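Side-chain contacts in siderophore enterobactin esterase (Emericella nidulans, PDB 6GUO), which hydrolyses the bacterial siderophore enterobactin as an intracellular esterase so that its iron is released, while leaving triacetylfusarinine C intact: residues R16-W21 / T70-E75; A24-G29 / R102-T107; A54-D59 / T136-I141; A62-A67 / V86-Y91; A187-I192 / E282-V287. All coordinates share one frame; numbering follows the deposited sequence. Where two conformers were deposited one is given.

Contact 1 (R16-W21 / T70-E75); sequences RNMAAW and TLRRRE
Arg72 reaches from helix 60-77 to two consecutive carbonyls, those of Arg16 and Asn17, and this grip is the tight part of the contact. Its NH1 donates to Arg16 O at 2.8 Å with an N-H...O angle of 139°, and its NH2 donates to the same oxygen at 2.9 Å, similarly bent. The guanidinium therefore meets one acceptor end-on with two nitrogens, both arriving from the same face of the Arg16 carbonyl plane. A weak third bond runs from Arg72 NH2 to Asn17 O, also 2.9 Å long but bent to 125°. Both oxygens lie at the guanidinium edge, near its plane, and Trp37 O takes a further bond from NH2. The reach depends on a chain extended from CG to NE, which spans a backbone gap of 10.8 Å between Arg16 CA and Arg72 CA.

Elsewhere the touch is light. Met18 bends at chi3 (69°) and brings CE to 3.9 Å from Arg72 NH1, while Asn17 CB lies 3.6 Å from Arg72 NH2. The partly exposed Arg16 side chain leads away from the helix, toward a long, weak ion pair with Glu43. Asn17 ND2 is bonded instead to Pro38 O and Trp41 O.

Strand 18-24, outermost on its side of the sheet within the chain, runs antiparallel to strand 31-36, and its ladder with a strand of the second subunit carries the sheet across the dimer interface. Val97 of that subunit packs on Arg72. Helix 60-77 lies against helix 288-301 through Leu71 on Ile296, and against strand 83-90 through Leu71 on Val86.

Contact 2 (A24-G29 / R102-T107); sequences AGKKDG and RSYDLT
Glu133 OE1 is gripped by one group from each segment: Lys26 NZ in a salt bridge and Tyr104 OH in a hydrogen bond. This shared acceptor from helix 131-150 links the two side chains; no hydrogen bond joins the segments directly. Their own touch is a van der Waals one. Lys26 CE comes to 3.9 Å from Tyr104 CE2 at the ring edge, with Lys26 NZ 4.1 Å from the same CE2, and an edge-on approach of this kind is no cation-pi stack. The lysine chain is extended until a bend at chi4 (75°); its high B-factors make the position of its end less certain.

Asp28 supplies the second touch. Its OD2 stands 4.0 Å from Tyr104 CD2, the carboxylate plane turned 19° from that of the ring. Lys26 NZ and Asp105 OD2 are 5.0 Å apart, too far for contact, though their opposite charges would probably attract. Asp105 OD2 is bonded to Tyr31 OH.

Within 102-107, Thr107 OG1 donates to Ser103 O at 2.6 Å, a short bond back to the carbonyl four residues earlier.

Residues Lys26 to Gly29 form a type I beta turn, closed by Gly29 N to Lys26 O at 3.2 Å. It lies in the surface loop joining antiparallel strands 18-24 and 31-36, so the arrangement belongs to a beta hairpin whose loop meets a neighbouring helix.

Contact 3 (A54-D59 / T136-I141); sequences AVYLVD and TFIAEI
Ile138 buries more surface here than any other residue, and it does so by dividing its two branches between Tyr56 and Val58, alternate residues of strand 52-58. Its CG2 approaches Tyr56 CD1 to 4.2 Å, arriving obliquely to the ring. Its CD1, carried on the other branch, meets Val58 CG1 at 4.1 Å. The torsions explain the division: chi1 of -68° turns CG1 anti to the carbonyl carbon and leaves CG2 anti to the backbone N, while chi2 of 165° extends the longer branch onward to CD1.

Tyr56 takes part through one ring carbon, CD1. The ring then runs on past the isoleucine, with Tyr56 OH already 6.4 Å from Ile138 CG2, so the hydroxyl plays no role across these segments. The Tyr56 side chain also packs on Arg143 of the same helix and on Ile87 of the adjacent strand 83-90.

Strand and helix belong to the alpha/beta-hydrolase fold, and the direction of the side chains identifies the face of the sheet in use. Tyr56 points at helix 131-150, whereas Leu57 between the two contact residues points away and packs on Leu63 and Ala67 of helix 60-77. The two helices thus lie on opposite faces of strand 52-58.

Val58 uses a single methyl: Val58 CG2 is 6.6 Å from Ile138 CD1, and the two side chains cross at about a right angle. Val58 also packs on Phe134 and touches residues of what is probably the nucleophile elbow around Ser165. On the helix, a wider pi-type turn begins at Ile138 itself and spans 138-141.

Contact 4 (A62-A67 / V86-Y91); sequences ALFLTA and VIAIGY
Phe64 packs its CB, CG, CD1 and CE1 against Ala88 and Val86 of strand 83-90. At the root, Phe64 CB lies 3.6 Å from Ala88 CB, the closest approach between the segments. CG is 4.0 Å from that same methyl, and CD1 touches it again at 3.7 Å. CD1 is also where the second partner begins, with Val86 CG1 at 3.8 Å, and CE1 follows at 4.2 Å from the same methyl carbon. The Phe64 side chain also packs on Asp34 and Ser36 of strand 31-36 and on Ala14 of the second subunit. With chi1 at 175°, CG lies opposite the backbone N, which brings the ring nearer the strand than the CB direction alone would. Both alanine and valine methyls approach the ring obliquely.

One helical turn on, Ala67 CB meets Val86 CG1 at 4.1 Å. The short axes of 62-67 and 86-90 run nearly antiparallel (166°) with a closest approach of 8.0 Å, as expected for helix 60-77 returning between parallel strands 52-58 and 83-90 in a beta-alpha-beta crossover.

Every touching side-chain group is hydrocarbon and buried, and no hydrogen bond crosses, which implies cohesion by shape and exclusion of water.

Contact 5 (A187-I192 / E282-V287); sequences AASPSI and EDHGSV
The contact lies at what is probably the active site of this alpha/beta hydrolase, where Ser189 after strand 184-188 meets His284 in the loop before helix 288-301. Ser189 CB stands 3.9 Å from His284 ND1 and 4.0 Å from His284 CE1, oblique to the imidazole. A chi1 of -168° swings the ring toward the serine. Ser189 OG turns to the other partner and lies 3.5 Å from Val287 CG1, a van der Waals touch.

The polar ends share Glu228, which connects the two segments: its OE2 is hydrogen-bonded to Ser189 OG and its OE1 to His284 ND1. Ser189 is therefore well placed to fix the rotation of the carboxylate that orients the histidine.

The loop is braced from within. Asp283 OD1 accepts from Ser286 N at 2.8 Å, nearly straight at 174°, forming an Asx motif. Ser286 OG in turn donates to Glu282 OE1 at 2.8 Å and accepts from Asp283 N at 2.8 Å.

A bound triethylene glycol, probably from the crystallisation liquor, lies about 3 Å from the His284 side chain. With Ser165 at a GxSxG pattern touching His284, the geometry is consistent with a Ser165-His284-Glu228 catalytic triad.

Contacts 3, 4 and 5 are buried, contact 1 is partly so, and contact 2 lies at the surface. Contacts 1 and 4 share helix 60-77, and their centres are about 10 Å apart; Met18 SD meets Phe64 CE2 at 3.9 Å. Contacts 3 and 4 pack their helices on neighbouring strands, joined where Leu57 N and Ile87 O lie 2.8 Å apart. Both are purely apolar, whereas contact 1 binds backbone oxygens with a guanidinium, and in contacts 2 and 5 the two segments meet at a glutamate outside them, Glu133 and Glu228 respectively. Contact 2 reaches contact 3 by the salt bridge Arg102 NE to Asp59 OD1, 2.7 Å. Contact 5 touches none of the others.

Contact 1 (R16-W21 / T70-E75)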
# COMPACT_ATOMS: atom_id res chain seq x y z
N ARG A 16 13.41 -8.33 3.74
CA ARG A 16 14.49 -8.11 4.69
C ARG A 16 13.91 -7.72 6.04
O ARG A 16 12.85 -7.08 6.11
CB ARG A 16 15.35 -6.95 4.18
CG ARG A 16 16.73 -6.88 4.78
CD ARG A 16 17.62 -5.95 3.97
NE ARG A 16 19.01 -6.08 4.39
CZ ARG A 16 19.83 -7.06 4.04
NH1 ARG A 16 21.08 -7.07 4.51
NH2 ARG A 16 19.44 -8.05 3.23
N ASN A 17 14.60 -8.11 7.11
CA ASN A 17 14.21 -7.75 8.48
C ASN A 17 12.74 -8.04 8.75
O ASN A 17 11.97 -7.17 9.16
CB ASN A 17 14.55 -6.27 8.78
CG ASN A 17 16.04 -6.02 8.91
OD1 ASN A 17 16.86 -6.89 8.60
ND2 ASN A 17 16.40 -4.83 9.39
N MET A 18 12.36 -9.28 8.46
CA MET A 18 11.06 -9.78 8.86
C MET A 18 11.18 -11.24 9.27
O MET A 18 12.08 -11.95 8.85
CB MET A 18 9.99 -9.57 7.78
CG MET A 18 10.36 -10.01 6.38
SD MET A 18 9.07 -9.62 5.17
CE MET A 18 9.13 -7.83 5.06
N ALA A 19 10.26 -11.64 10.14
CA ALA A 19 10.23 -12.99 10.70
C ALA A 19 8.79 -13.35 10.99
O ALA A 19 7.93 -12.46 11.09
CB ALA A 19 11.06 -13.06 11.97
N ALA A 20 8.52 -14.64 11.10
CA ALA A 20 7.19 -15.13 11.38
C ALA A 20 7.24 -16.26 12.40
O ALA A 20 8.24 -16.98 12.49
CB ALA A 20 6.51 -15.60 10.10
N TRP A 21 6.17 -16.38 13.18
CA TRP A 21 5.99 -17.46 14.15
C TRP A 21 4.58 -18.01 14.05
O TRP A 21 3.64 -17.26 13.78
CB TRP A 21 6.20 -16.96 15.58
CG TRP A 21 7.60 -16.61 15.93
CD1 TRP A 21 8.51 -17.42 16.55
CD2 TRP A 21 8.25 -15.36 15.71
NE1 TRP A 21 9.70 -16.74 16.72
CE2 TRP A 21 9.57 -15.48 16.21
CE3 TRP A 21 7.86 -14.15 15.12
CZ2 TRP A 21 10.49 -14.43 16.15
CZ3 TRP A 21 8.78 -13.11 15.06
CH2 TRP A 21 10.08 -13.26 15.57
N THR A 70 5.25 0.91 3.65
CA THR A 70 4.90 2.30 3.91
C THR A 70 5.85 2.91 4.95
O THR A 70 6.35 4.02 4.76
CB THR A 70 3.45 2.45 4.40
OG1 THR A 70 2.56 1.79 3.49
CG2 THR A 70 3.08 3.91 4.50
N LEU A 71 6.10 2.18 6.03
CA LEU A 71 7.03 2.63 7.07
C LEU A 71 8.46 2.75 6.55
O LEU A 71 9.15 3.72 6.85
CB LEU A 71 6.99 1.71 8.29
CG LEU A 71 5.76 1.91 9.18
CD1 LEU A 71 5.56 0.68 10.05
CD2 LEU A 71 5.88 3.18 10.01
N ARG A 72 8.90 1.79 5.74
CA ARG A 72 10.27 1.80 5.23
C ARG A 72 10.53 2.95 4.25
O ARG A 72 11.62 3.52 4.26
CB ARG A 72 10.64 0.45 4.63
CG ARG A 72 10.85 -0.58 5.72
CD ARG A 72 10.98 -2.00 5.21
NE ARG A 72 11.14 -2.89 6.35
CZ ARG A 72 11.43 -4.19 6.29
NH1 ARG A 72 11.61 -4.80 5.12
NH2 ARG A 72 11.56 -4.88 7.42
N ARG A 73 9.53 3.32 3.45
CA ARG A 73 9.64 4.52 2.61
C ARG A 73 9.78 5.77 3.47
O ARG A 73 10.68 6.59 3.24
CB ARG A 73 8.43 4.67 1.68
CG ARG A 73 8.43 3.67 0.53
CD ARG A 73 7.46 4.10 -0.56
NE ARG A 73 6.08 4.17 -0.10
CZ ARG A 73 5.19 3.17 -0.14
NH1 ARG A 73 5.49 1.97 -0.62
NH2 ARG A 73 3.96 3.39 0.31
N ARG A 74 8.93 5.91 4.48
CA ARG A 74 8.98 7.09 5.35
C ARG A 74 10.27 7.16 6.17
O ARG A 74 10.85 8.23 6.32
CB ARG A 74 7.77 7.16 6.27
CG ARG A 74 7.82 8.37 7.19
CD ARG A 74 6.47 8.98 7.44
NE ARG A 74 6.57 10.03 8.45
CZ ARG A 74 5.62 10.92 8.74
NH1 ARG A 74 5.84 11.82 9.70
NH2 ARG A 74 4.46 10.93 8.08
N GLU A 75 10.69 6.02 6.72
CA GLU A 75 11.94 5.93 7.49
C GLU A 75 13.18 6.26 6.63
O GLU A 75 14.14 6.82 7.14
CB GLU A 75 12.06 4.55 8.17
CG GLU A 75 11.07 4.38 9.31
CD GLU A 75 10.80 2.94 9.73
OE1 GLU A 75 11.30 1.98 9.09
OE2 GLU A 75 10.04 2.76 10.71

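Contact 2 (A24-G29 / R102-T107)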
# COMPACT_ATOMS: atom_id res chain seq x y z
N ALA A 24 0.52 -21.88 18.59
CA ALA A 24 -0.45 -22.97 18.69
C ALA A 24 -0.95 -23.07 20.12
O ALA A 24 -0.21 -22.78 21.05
CB ALA A 24 0.18 -24.28 18.26
N GLY A 25 -2.21 -23.49 20.28
CA GLY A 25 -2.84 -23.62 21.60
C GLY A 25 -4.35 -23.58 21.56
O GLY A 25 -5.01 -24.37 22.22
N LYS A 26 -4.91 -22.65 20.78
CA LYS A 26 -6.36 -22.49 20.67
C LYS A 26 -6.97 -23.60 19.82
O LYS A 26 -6.36 -24.03 18.83
CB LYS A 26 -6.72 -21.13 20.07
CG LYS A 26 -8.18 -20.73 20.27
CD LYS A 26 -8.55 -19.50 19.46
CE LYS A 26 -9.94 -19.00 19.82
NZ LYS A 26 -9.96 -18.30 21.14
N LYS A 27 -8.17 -24.05 20.20
CA LYS A 27 -8.93 -25.08 19.47
C LYS A 27 -9.10 -24.76 17.98
O LYS A 27 -8.92 -25.63 17.12
CB LYS A 27 -10.33 -25.25 20.06
CG LYS A 27 -10.41 -25.83 21.47
CD LYS A 27 -11.66 -25.33 22.20
CE LYS A 27 -12.96 -25.66 21.48
NZ LYS A 27 -14.08 -24.79 21.93
N ASP A 28 -9.46 -23.51 17.69
CA ASP A 28 -9.73 -23.04 16.32
C ASP A 28 -8.55 -23.19 15.36
O ASP A 28 -8.74 -23.21 14.14
CB ASP A 28 -10.19 -21.57 16.33
CG ASP A 28 -11.50 -21.36 17.09
OD1 ASP A 28 -11.60 -21.82 18.25
OD2 ASP A 28 -12.42 -20.73 16.53
N GLY A 29 -7.34 -23.27 15.91
CA GLY A 29 -6.12 -23.53 15.15
C GLY A 29 -5.06 -22.52 15.51
O GLY A 29 -5.33 -21.59 16.28
N ARG A 102 -11.58 -14.95 11.00
CA ARG A 102 -11.69 -13.54 11.39
C ARG A 102 -13.04 -13.15 11.99
O ARG A 102 -13.09 -12.28 12.85
CB ARG A 102 -11.36 -12.63 10.20
CG ARG A 102 -12.43 -12.60 9.12
CD ARG A 102 -11.92 -11.95 7.85
NE ARG A 102 -11.62 -10.53 8.07
CZ ARG A 102 -12.51 -9.53 8.04
NH1 ARG A 102 -12.09 -8.28 8.25
NH2 ARG A 102 -13.80 -9.75 7.81
N SER A 103 -14.13 -13.78 11.54
CA SER A 103 -15.47 -13.43 12.01
C SER A 103 -15.63 -13.68 13.51
O SER A 103 -16.24 -12.88 14.21
CB SER A 103 -16.56 -14.19 11.23
OG SER A 103 -16.55 -15.58 11.52
N TYR A 104 -15.06 -14.78 14.00
CA TYR A 104 -15.07 -15.08 15.43
C TYR A 104 -14.11 -14.16 16.19
O TYR A 104 -14.50 -13.54 17.19
CB TYR A 104 -14.72 -16.55 15.70
CG TYR A 104 -14.69 -16.88 17.17
CD1 TYR A 104 -15.87 -16.91 17.91
CD2 TYR A 104 -13.49 -17.14 17.83
CE1 TYR A 104 -15.86 -17.21 19.27
CE2 TYR A 104 -13.47 -17.43 19.19
CZ TYR A 104 -14.65 -17.47 19.90
OH TYR A 104 -14.64 -17.76 21.25
N ASP A 105 -12.88 -14.05 15.71
CA ASP A 105 -11.84 -13.29 16.39
C ASP A 105 -12.13 -11.80 16.53
O ASP A 105 -11.72 -11.19 17.52
CB ASP A 105 -10.47 -13.46 15.72
CG ASP A 105 -9.82 -14.80 16.02
OD1 ASP A 105 -9.13 -15.32 15.13
OD2 ASP A 105 -10.00 -15.35 17.12
N LEU A 106 -12.83 -11.22 15.56
CA LEU A 106 -12.97 -9.76 15.47
C LEU A 106 -14.32 -9.19 15.93
O LEU A 106 -14.44 -7.98 16.06
CB LEU A 106 -12.68 -9.32 14.03
CG LEU A 106 -11.29 -9.69 13.51
CD1 LEU A 106 -11.13 -9.29 12.05
CD2 LEU A 106 -10.19 -9.07 14.35
N THR A 107 -15.31 -10.04 16.19
CA THR A 107 -16.63 -9.56 16.63
C THR A 107 -16.78 -9.71 18.14
O THR A 107 -16.43 -10.76 18.70
CB THR A 107 -17.77 -10.31 15.93
OG1 THR A 107 -17.60 -11.72 16.09
CG2 THR A 107 -17.79 -9.95 14.44

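Contact 3 (A54-D59 / T136-I141)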
# COMPACT_ATOMS: atom_id res chain seq x y z
N ALA A 54 5.27 0.92 17.70
CA ALA A 54 4.76 -0.36 17.21
C ALA A 54 3.35 -0.21 16.67
O ALA A 54 2.54 0.54 17.23
CB ALA A 54 4.79 -1.40 18.32
N VAL A 55 3.06 -0.92 15.58
CA VAL A 55 1.71 -0.98 15.04
C VAL A 55 1.31 -2.44 14.95
O VAL A 55 2.05 -3.27 14.41
CB VAL A 55 1.56 -0.23 13.69
CG1 VAL A 55 2.46 -0.79 12.60
CG2 VAL A 55 0.10 -0.23 13.25
N TYR A 56 0.14 -2.74 15.53
CA TYR A 56 -0.45 -4.07 15.54
C TYR A 56 -1.57 -4.10 14.52
O TYR A 56 -2.42 -3.21 14.49
CB TYR A 56 -0.95 -4.41 16.95
CG TYR A 56 0.19 -4.62 17.92
CD1 TYR A 56 0.62 -5.91 18.25
CD2 TYR A 56 0.87 -3.54 18.49
CE1 TYR A 56 1.69 -6.11 19.11
CE2 TYR A 56 1.93 -3.74 19.36
CZ TYR A 56 2.33 -5.03 19.67
OH TYR A 56 3.39 -5.23 20.52
N LEU A 57 -1.56 -5.13 13.67
CA LEU A 57 -2.52 -5.25 12.57
C LEU A 57 -3.33 -6.54 12.73
O LEU A 57 -2.75 -7.61 12.85
CB LEU A 57 -1.79 -5.30 11.23
CG LEU A 57 -0.68 -4.28 10.95
CD1 LEU A 57 0.04 -4.67 9.66
CD2 LEU A 57 -1.25 -2.89 10.84
N VAL A 58 -4.66 -6.43 12.70
CA VAL A 58 -5.52 -7.62 12.58
C VAL A 58 -5.83 -7.83 11.09
O VAL A 58 -5.59 -6.94 10.29
CB VAL A 58 -6.78 -7.55 13.47
CG1 VAL A 58 -6.35 -7.50 14.93
CG2 VAL A 58 -7.69 -6.39 13.11
N ASP A 59 -6.31 -9.02 10.72
CA ASP A 59 -6.22 -9.51 9.32
C ASP A 59 -4.78 -9.42 8.84
O ASP A 59 -4.49 -8.91 7.75
CB ASP A 59 -7.14 -8.75 8.35
CG ASP A 59 -8.60 -8.96 8.63
OD1 ASP A 59 -9.02 -10.11 8.87
OD2 ASP A 59 -9.36 -7.96 8.57
N THR A 136 -7.37 -10.13 24.52
CA THR A 136 -6.56 -10.68 25.61
C THR A 136 -5.30 -11.36 25.07
O THR A 136 -4.21 -11.16 25.59
CB THR A 136 -7.40 -11.67 26.45
OG1 THR A 136 -8.54 -10.99 26.99
CG2 THR A 136 -6.60 -12.26 27.59
N PHE A 137 -5.48 -12.15 24.01
CA PHE A 137 -4.38 -12.84 23.33
C PHE A 137 -3.31 -11.86 22.82
O PHE A 137 -2.11 -12.08 23.03
CB PHE A 137 -4.93 -13.70 22.18
CG PHE A 137 -3.88 -14.32 21.31
CD1 PHE A 137 -3.09 -15.36 21.79
CD2 PHE A 137 -3.70 -13.89 20.00
CE1 PHE A 137 -2.12 -15.95 20.99
CE2 PHE A 137 -2.73 -14.48 19.20
CZ PHE A 137 -1.94 -15.50 19.69
N ILE A 138 -3.74 -10.79 22.17
CA ILE A 138 -2.81 -9.78 21.66
C ILE A 138 -2.06 -9.09 22.80
O ILE A 138 -0.84 -8.97 22.76
CB ILE A 138 -3.53 -8.75 20.76
CG1 ILE A 138 -4.01 -9.43 19.47
CG2 ILE A 138 -2.60 -7.59 20.41
CD1 ILE A 138 -5.01 -8.62 18.68
N ALA A 139 -2.81 -8.67 23.81
CA ALA A 139 -2.25 -7.90 24.93
C ALA A 139 -1.38 -8.72 25.90
O ALA A 139 -0.40 -8.20 26.43
CB ALA A 139 -3.38 -7.22 25.70
N GLU A 140 -1.75 -9.98 26.13
CA GLU A 140 -1.09 -10.82 27.15
C GLU A 140 -0.13 -11.87 26.60
O GLU A 140 0.74 -12.33 27.34
CB GLU A 140 -2.15 -11.46 28.06
CG GLU A 140 -2.90 -10.41 28.88
CD GLU A 140 -4.07 -10.96 29.68
OE1 GLU A 140 -4.05 -12.15 30.04
OE2 GLU A 140 -5.01 -10.18 29.95
N ILE A 141 -0.27 -12.25 25.33
CA ILE A 141 0.58 -13.28 24.71
C ILE A 141 1.46 -12.70 23.60
O ILE A 141 2.69 -12.82 23.67
CB ILE A 141 -0.27 -14.45 24.14
CG1 ILE A 141 -1.23 -15.01 25.21
CG2 ILE A 141 0.61 -15.55 23.57
CD1 ILE A 141 -0.55 -15.55 26.46

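Contact 4 (A62-A67 / V86-Y91)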
# COMPACT_ATOMS: atom_id res chain seq x y z
N ALA A 62 -3.19 -9.93 5.27
CA ALA A 62 -3.60 -9.00 4.21
C ALA A 62 -2.95 -7.62 4.27
O ALA A 62 -3.02 -6.88 3.29
CB ALA A 62 -5.11 -8.85 4.23
N LEU A 63 -2.36 -7.28 5.42
CA LEU A 63 -1.89 -5.91 5.70
C LEU A 63 -0.41 -5.75 6.03
O LEU A 63 0.12 -4.64 5.93
CB LEU A 63 -2.69 -5.36 6.87
CG LEU A 63 -4.21 -5.41 6.77
CD1 LEU A 63 -4.81 -4.87 8.06
CD2 LEU A 63 -4.70 -4.61 5.58
N PHE A 64 0.25 -6.84 6.43
CA PHE A 64 1.63 -6.82 6.92
C PHE A 64 2.60 -6.14 5.97
O PHE A 64 3.34 -5.24 6.37
CB PHE A 64 2.08 -8.26 7.17
CG PHE A 64 3.52 -8.38 7.58
CD1 PHE A 64 3.96 -7.87 8.79
CD2 PHE A 64 4.43 -9.04 6.76
CE1 PHE A 64 5.29 -8.01 9.18
CE2 PHE A 64 5.76 -9.18 7.14
CZ PHE A 64 6.19 -8.66 8.35
N LEU A 65 2.59 -6.58 4.72
CA LEU A 65 3.57 -6.11 3.74
C LEU A 65 3.37 -4.63 3.39
O LEU A 65 4.36 -3.90 3.23
CB LEU A 65 3.53 -6.98 2.48
CG LEU A 65 3.82 -8.48 2.65
CD1 LEU A 65 3.62 -9.22 1.34
CD2 LEU A 65 5.23 -8.73 3.19
N THR A 66 2.12 -4.19 3.30
CA THR A 66 1.79 -2.79 2.99
C THR A 66 2.24 -1.89 4.13
O THR A 66 2.84 -0.86 3.89
CB THR A 66 0.27 -2.60 2.74
OG1 THR A 66 -0.13 -3.42 1.63
CG2 THR A 66 -0.07 -1.13 2.44
N ALA A 67 1.93 -2.28 5.36
CA ALA A 67 2.36 -1.51 6.53
C ALA A 67 3.89 -1.43 6.59
O ALA A 67 4.46 -0.36 6.79
CB ALA A 67 1.82 -2.12 7.81
N VAL A 86 6.31 -3.58 13.02
CA VAL A 86 4.99 -4.02 12.58
C VAL A 86 4.77 -5.42 13.13
O VAL A 86 5.63 -6.29 12.98
CB VAL A 86 4.87 -4.06 11.04
CG1 VAL A 86 3.49 -4.54 10.61
CG2 VAL A 86 5.16 -2.69 10.46
N ILE A 87 3.61 -5.62 13.76
CA ILE A 87 3.19 -6.91 14.27
C ILE A 87 1.83 -7.23 13.67
O ILE A 87 0.82 -6.62 14.01
CB ILE A 87 3.12 -6.92 15.81
CG1 ILE A 87 4.44 -6.43 16.42
CG2 ILE A 87 2.77 -8.32 16.31
CD1 ILE A 87 4.51 -4.95 16.73
N ALA A 88 1.81 -8.19 12.74
CA ALA A 88 0.60 -8.58 12.05
C ALA A 88 0.11 -9.88 12.65
O ALA A 88 0.85 -10.85 12.69
CB ALA A 88 0.89 -8.76 10.57
N ILE A 89 -1.13 -9.88 13.15
CA ILE A 89 -1.72 -11.07 13.76
C ILE A 89 -2.72 -11.65 12.76
O ILE A 89 -3.76 -11.05 12.47
CB ILE A 89 -2.39 -10.78 15.11
CG1 ILE A 89 -1.42 -10.06 16.06
CG2 ILE A 89 -2.86 -12.09 15.76
CD1 ILE A 89 -1.60 -8.57 16.11
N GLY A 90 -2.36 -12.83 12.25
CA GLY A 90 -3.13 -13.49 11.22
C GLY A 90 -3.18 -14.99 11.43
O GLY A 90 -3.17 -15.47 12.57
N TYR A 91 -3.21 -15.72 10.32
CA TYR A 91 -3.57 -17.14 10.30
C TYR A 91 -2.67 -17.90 9.34
O TYR A 91 -2.11 -17.31 8.41
CB TYR A 91 -5.04 -17.26 9.87
CG TYR A 91 -5.95 -16.39 10.69
CD1 TYR A 91 -6.35 -16.77 11.96
CD2 TYR A 91 -6.38 -15.15 10.21
CE1 TYR A 91 -7.18 -15.97 12.73
CE2 TYR A 91 -7.22 -14.34 10.97
CZ TYR A 91 -7.61 -14.75 12.23
OH TYR A 91 -8.43 -13.95 13.00

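Contact 5 (A187-I192 / E282-V287)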
# COMPACT_ATOMS: atom_id res chain seq x y z
N ALA A 187 -9.32 2.68 12.84
CA ALA A 187 -10.49 1.90 12.47
C ALA A 187 -10.89 2.27 11.04
O ALA A 187 -11.54 3.29 10.82
CB ALA A 187 -11.63 2.17 13.44
N ALA A 188 -10.50 1.43 10.09
CA ALA A 188 -10.73 1.66 8.67
C ALA A 188 -11.99 0.92 8.21
O ALA A 188 -12.11 -0.29 8.42
CB ALA A 188 -9.52 1.22 7.87
N SER A 189 -12.93 1.65 7.61
CA SER A 189 -14.21 1.10 7.18
C SER A 189 -14.83 0.18 8.23
O SER A 189 -15.20 -0.94 7.92
CB SER A 189 -14.03 0.35 5.86
OG SER A 189 -13.37 1.17 4.91
N PRO A 190 -14.94 0.65 9.48
CA PRO A 190 -15.39 -0.25 10.55
C PRO A 190 -16.82 -0.72 10.33
O PRO A 190 -17.67 0.08 9.92
CB PRO A 190 -15.29 0.62 11.80
CG PRO A 190 -15.48 2.00 11.29
CD PRO A 190 -14.77 2.02 9.98
N SER A 191 -17.09 -1.99 10.60
CA SER A 191 -18.41 -2.58 10.38
C SER A 191 -19.38 -2.16 11.49
O SER A 191 -19.87 -2.99 12.27
CB SER A 191 -18.30 -4.10 10.29
OG SER A 191 -17.38 -4.47 9.29
N ILE A 192 -19.67 -0.86 11.54
CA ILE A 192 -20.52 -0.28 12.58
C ILE A 192 -21.92 -0.89 12.53
O ILE A 192 -22.51 -1.16 13.57
CB ILE A 192 -20.53 1.28 12.51
CG1 ILE A 192 -19.14 1.81 12.91
CG2 ILE A 192 -21.60 1.87 13.42
CD1 ILE A 192 -18.90 3.28 12.64
N GLU A 282 -13.00 5.44 -3.63
CA GLU A 282 -12.55 4.13 -3.17
C GLU A 282 -13.74 3.33 -2.66
O GLU A 282 -14.68 3.88 -2.08
CB GLU A 282 -11.49 4.25 -2.07
CG GLU A 282 -10.30 5.14 -2.41
CD GLU A 282 -9.34 4.57 -3.45
OE1 GLU A 282 -9.58 3.48 -4.01
OE2 GLU A 282 -8.32 5.24 -3.71
N ASP A 283 -13.68 2.02 -2.88
CA ASP A 283 -14.71 1.08 -2.40
C ASP A 283 -14.15 0.29 -1.21
O ASP A 283 -13.05 0.59 -0.73
CB ASP A 283 -15.20 0.17 -3.55
CG ASP A 283 -14.07 -0.59 -4.25
OD1 ASP A 283 -13.30 -1.30 -3.57
OD2 ASP A 283 -13.97 -0.49 -5.49
N HIS A 284 -14.90 -0.69 -0.72
CA HIS A 284 -14.54 -1.42 0.51
C HIS A 284 -13.18 -2.12 0.42
O HIS A 284 -12.43 -2.15 1.40
CB HIS A 284 -15.65 -2.43 0.85
CG HIS A 284 -15.55 -3.02 2.22
ND1 HIS A 284 -15.61 -2.26 3.37
CD2 HIS A 284 -15.45 -4.30 2.63
CE1 HIS A 284 -15.53 -3.05 4.42
NE2 HIS A 284 -15.43 -4.29 4.00
N GLY A 285 -12.86 -2.66 -0.75
CA GLY A 285 -11.57 -3.29 -1.02
C GLY A 285 -10.47 -2.31 -1.39
O GLY A 285 -9.37 -2.37 -0.82
N SER A 286 -10.75 -1.42 -2.33
CA SER A 286 -9.72 -0.49 -2.84
C SER A 286 -9.26 0.53 -1.79
O SER A 286 -8.16 1.06 -1.91
CB SER A 286 -10.19 0.22 -4.11
OG SER A 286 -11.18 1.21 -3.84
N VAL A 287 -10.08 0.80 -0.78
CA VAL A 287 -9.71 1.75 0.27
C VAL A 287 -8.65 1.22 1.25
O VAL A 287 -8.03 2.02 1.96
CB VAL A 287 -10.95 2.26 1.04
CG1 VAL A 287 -11.45 1.22 2.04
CG2 VAL A 287 -10.67 3.59 1.73